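Local coordinates for protein Non-reducing end alpha-L-arabinofuranosidase BoGH43B (Bacteroides ovatus, PDB 5JOZ) that removes terminal non-reducing alpha-L-arabinofuranosyl residues from xyloglucan side chains, turning S units into X units during xyloglucan breakdown, at residues 396-401 against 415-420. Sequence-based numbering, arbitrary orientation.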
ATOM      1  N   LYS A 396       1.548  -0.664 -17.733  1.00 36.61           N
ATOM      2  CA  LYS A 396       1.555  -1.587 -18.868  1.00 33.30           C
ATOM      3  C   LYS A 396       0.543  -2.723 -18.730  1.00 28.45           C
ATOM      4  O   LYS A 396       0.397  -3.510 -19.657  1.00 26.87           O
ATOM      5  CB  LYS A 396       2.973  -2.191 -19.040  1.00 39.62           C
ATOM      6  CG  LYS A 396       4.058  -1.157 -19.342  1.00 45.27           C
ATOM      7  CD  LYS A 396       5.463  -1.737 -19.320  1.00 47.06           C
ATOM      8  CE  LYS A 396       6.485  -0.638 -19.599  1.00 55.18           C
ATOM      9  NZ  LYS A 396       7.903  -1.074 -19.423  1.00 58.66           N
ATOM     10  N   ASN A 397      -0.130  -2.841 -17.582  1.00 25.99           N
ATOM     11  CA  ASN A 397      -1.015  -3.978 -17.317  1.00 26.72           C
ATOM     12  C   ASN A 397      -2.272  -3.528 -16.576  1.00 26.79           C
ATOM     13  O   ASN A 397      -2.231  -3.188 -15.392  1.00 29.41           O
ATOM     14  CB  ASN A 397      -0.262  -5.053 -16.535  1.00 28.33           C
ATOM     15  CG  ASN A 397       0.798  -5.762 -17.383  1.00 31.53           C
ATOM     16  OD1 ASN A 397       0.519  -6.752 -18.072  1.00 33.71           O
ATOM     17  ND2 ASN A 397       2.024  -5.264 -17.323  1.00 28.99           N
ATOM     18  N   HIS A 398      -3.386  -3.520 -17.294  1.00 28.06           N
ATOM     19  CA  HIS A 398      -4.638  -2.983 -16.776  1.00 30.21           C
ATOM     20  C   HIS A 398      -5.799  -3.338 -17.681  1.00 30.44           C
ATOM     21  O   HIS A 398      -5.637  -3.380 -18.906  1.00 35.74           O
ATOM     22  CB  HIS A 398      -4.564  -1.451 -16.659  1.00 30.58           C
ATOM     23  CG  HIS A 398      -4.194  -0.758 -17.937  1.00 34.35           C
ATOM     24  ND1 HIS A 398      -5.135  -0.293 -18.831  1.00 39.47           N
ATOM     25  CD2 HIS A 398      -2.987  -0.453 -18.474  1.00 37.25           C
ATOM     26  CE1 HIS A 398      -4.530   0.271 -19.861  1.00 34.56           C
ATOM     27  NE2 HIS A 398      -3.225   0.194 -19.665  1.00 42.19           N
ATOM     28  N   TYR A 399      -6.967  -3.560 -17.079  1.00 29.65           N
ATOM     29  CA  TYR A 399      -8.200  -3.856 -17.821  1.00 27.06           C
ATOM     30  C   TYR A 399      -9.108  -2.650 -17.750  1.00 29.85           C
ATOM     31  O   TYR A 399      -9.408  -2.181 -16.662  1.00 39.09           O
ATOM     32  CB  TYR A 399      -8.918  -5.055 -17.217  1.00 24.34           C
ATOM     33  CG  TYR A 399      -8.078  -6.318 -17.101  1.00 26.24           C
ATOM     34  CD1 TYR A 399      -7.294  -6.767 -18.168  1.00 25.71           C
ATOM     35  CD2 TYR A 399      -8.091  -7.080 -15.929  1.00 27.95           C
ATOM     36  CE1 TYR A 399      -6.545  -7.925 -18.071  1.00 27.62           C
ATOM     37  CE2 TYR A 399      -7.344  -8.248 -15.821  1.00 28.68           C
ATOM     38  CZ  TYR A 399      -6.578  -8.671 -16.893  1.00 30.08           C
ATOM     39  OH  TYR A 399      -5.846  -9.832 -16.798  1.00 27.74           O
ATOM     40  N   ASP A 400      -9.574  -2.174 -18.903  1.00 28.65           N
ATOM     41  CA  ASP A 400     -10.312  -0.920 -19.000  1.00 29.59           C
ATOM     42  C   ASP A 400     -11.769  -1.139 -19.394  1.00 27.96           C
ATOM     43  O   ASP A 400     -12.050  -1.529 -20.524  1.00 29.77           O
ATOM     44  CB  ASP A 400      -9.652  -0.025 -20.055  1.00 31.93           C
ATOM     45  CG  ASP A 400      -8.255   0.420 -19.678  1.00 33.89           C
ATOM     46  OD1 ASP A 400      -7.831   0.245 -18.512  1.00 35.12           O
ATOM     47  OD2 ASP A 400      -7.564   0.963 -20.568  1.00 39.91           O
ATOM     48  N   LEU A 401     -12.689  -0.853 -18.480  1.00 25.77           N
ATOM     49  CA  LEU A 401     -14.115  -0.929 -18.783  1.00 26.92           C
ATOM     50  C   LEU A 401     -14.614   0.495 -19.044  1.00 27.93           C
ATOM     51  O   LEU A 401     -15.006   1.204 -18.110  1.00 24.40           O
ATOM     52  CB  LEU A 401     -14.881  -1.611 -17.652  1.00 25.12           C
ATOM     53  CG  LEU A 401     -16.404  -1.642 -17.782  1.00 25.04           C
ATOM     54  CD1 LEU A 401     -16.825  -2.354 -19.053  1.00 25.61           C
ATOM     55  CD2 LEU A 401     -17.025  -2.285 -16.557  1.00 24.92           C
ATOM     56  N   ARG A 415     -11.360  -3.452 -22.601  1.00 36.30           N
ATOM     57  CA  ARG A 415     -10.129  -3.454 -23.370  1.00 37.03           C
ATOM     58  C   ARG A 415      -8.981  -3.896 -22.479  1.00 36.20           C
ATOM     59  O   ARG A 415      -8.681  -3.254 -21.473  1.00 36.16           O
ATOM     60  CB  ARG A 415      -9.862  -2.067 -23.945  1.00 37.88           C
ATOM     61  CG  ARG A 415      -8.714  -2.008 -24.949  1.00 34.94           C
ATOM     62  CD  ARG A 415      -8.478  -0.573 -25.393  1.00 34.43           C
ATOM     63  NE  ARG A 415      -8.103   0.271 -24.257  1.00 35.69           N
ATOM     64  CZ  ARG A 415      -8.111   1.606 -24.242  1.00 33.67           C
ATOM     65  NH1 ARG A 415      -8.486   2.319 -25.308  1.00 32.44           N
ATOM     66  NH2 ARG A 415      -7.751   2.237 -23.133  1.00 33.61           N
ATOM     67  N   LYS A 416      -8.329  -4.982 -22.881  1.00 35.91           N
ATOM     68  CA  LYS A 416      -7.313  -5.634 -22.077  1.00 34.42           C
ATOM     69  C   LYS A 416      -5.929  -5.260 -22.600  1.00 32.99           C
ATOM     70  O   LYS A 416      -5.594  -5.577 -23.728  1.00 33.62           O
ATOM     71  CB  LYS A 416      -7.524  -7.151 -22.116  1.00 35.71           C
ATOM     72  CG  LYS A 416      -8.956  -7.590 -21.824  1.00 34.74           C
ATOM     73  CD  LYS A 416      -9.121  -9.095 -21.926  1.00 36.60           C
ATOM     74  CE  LYS A 416     -10.586  -9.480 -22.069  1.00 43.15           C
ATOM     75  NZ  LYS A 416     -10.769 -10.939 -22.318  1.00 49.64           N
ATOM     76  N   THR A 417      -5.145  -4.573 -21.767  1.00 35.37           N
ATOM     77  CA  THR A 417      -3.775  -4.182 -22.079  1.00 32.72           C
ATOM     78  C   THR A 417      -2.816  -4.995 -21.219  1.00 36.73           C
ATOM     79  O   THR A 417      -2.948  -4.994 -19.996  1.00 37.50           O
ATOM     80  CB  THR A 417      -3.562  -2.691 -21.775  1.00 32.37           C
ATOM     81  OG1 THR A 417      -4.356  -1.908 -22.671  1.00 29.78           O
ATOM     82  CG2 THR A 417      -2.091  -2.288 -21.914  1.00 31.54           C
ATOM     83  N   LEU A 418      -1.864  -5.677 -21.862  1.00 37.14           N
ATOM     84  CA  LEU A 418      -0.863  -6.509 -21.181  1.00 37.58           C
ATOM     85  C   LEU A 418       0.464  -6.393 -21.892  1.00 40.50           C
ATOM     86  O   LEU A 418       0.512  -6.381 -23.126  1.00 39.49           O
ATOM     87  CB  LEU A 418      -1.276  -7.980 -21.169  1.00 39.79           C
ATOM     88  CG  LEU A 418      -2.559  -8.349 -20.420  1.00 39.72           C
ATOM     89  CD1 LEU A 418      -2.959  -9.787 -20.729  1.00 42.28           C
ATOM     90  CD2 LEU A 418      -2.392  -8.145 -18.924  1.00 37.29           C
ATOM     91  N   LYS A 419       1.541  -6.313 -21.115  1.00 42.01           N
ATOM     92  CA  LYS A 419       2.877  -6.065 -21.659  1.00 47.97           C
ATOM     93  C   LYS A 419       2.882  -4.848 -22.598  1.00 43.93           C
ATOM     94  O   LYS A 419       3.554  -4.845 -23.634  1.00 39.18           O
ATOM     95  CB  LYS A 419       3.420  -7.324 -22.359  1.00 52.91           C
ATOM     96  CG  LYS A 419       3.627  -8.515 -21.429  1.00 58.34           C
ATOM     97  CD  LYS A 419       4.708  -8.235 -20.383  1.00 74.63           C
ATOM     98  CE  LYS A 419       5.669  -9.405 -20.185  1.00 76.51           C
ATOM     99  NZ  LYS A 419       5.017 -10.583 -19.555  1.00 73.03           N
ATOM    100  N   ASP A 420       2.110  -3.828 -22.209  1.00 40.88           N
ATOM    101  CA  ASP A 420       1.974  -2.561 -22.939  1.00 43.44           C
ATOM    102  C   ASP A 420       1.377  -2.684 -24.365  1.00 40.19           C
ATOM    103  O   ASP A 420       1.557  -1.788 -25.184  1.00 40.34           O
ATOM    104  CB  ASP A 420       3.337  -1.841 -22.968  1.00 56.13           C
ATOM    105  CG  ASP A 420       3.212  -0.326 -22.996  1.00 59.69           C
ATOM    106  OD1 ASP A 420       2.387   0.236 -22.244  1.00 66.62           O
ATOM    107  OD2 ASP A 420       3.964   0.309 -23.761  1.00 75.34           O
TER
HETATM  108  O   HOH W   1      -6.645  -1.435 -21.829  1.00 43.83           O
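The open end of the beta hairpin of strands 397-406 and 409-418, in the concanavalin A-like C-terminal domain, pairs residues 396-401 with 415-420, the N-to-C directions of strands 397-401 and 415-418 lying 171° apart. Two hydrogen-bonded pairs set the register: His398 and Thr417 exchange N-to-O bonds of 3.1 Å both ways, Asp400 and Arg415 of 2.9 Å both ways, with the non-hydrogen-bonded pair Tyr399-Lys416 between. Beyond Leu418 the chain turns at Lys419 and Asp420, and Lys396 O accepts Asp420 N on a lone pair at 3.1 Å. Asn397 OD1 takes Lys419 N at 3.2 Å, from above the carbonyl plane.

His398, Asp400, Arg415 and Thr417 form a polar cluster on one face of the sheet. His398 places CG over the backbone, flanked by N and C (chi1 55°), which lays the imidazole alongside Thr417, whose CB sits over one ring face, 3.8 Å from the centroid, a CH-pi contact. His398 ND1 donates to Asp400 OD1 at 2.8 Å, the oxygen lying close to the ring plane though ND1 is above the carboxylate plane. Asp400 OD2 offers its anti lone pair to Arg415 NH2 at 2.9 Å, a salt bridge with the two flat groups turned 66° apart. A water bonded to Arg415 O and Thr417 OG1, and weakly to Asp400 OD2, joins them. An alanine in place of His398 would remove the ring under Thr417 and the donor to OD1, and would probably loosen the Asp400 carboxylate.

On the opposite face Tyr399 CE1 lies 4.2 Å from Leu418 CD2, while the tyrosine hydroxyl bonds Ser464 O. Strand 389-392 flanks the hairpin through Val391, hydrogen-bonded to Tyr399, and strand 421-429 through Val423, bonded to Lys416; Glu386 gives Arg415 NH2 a second salt bridge.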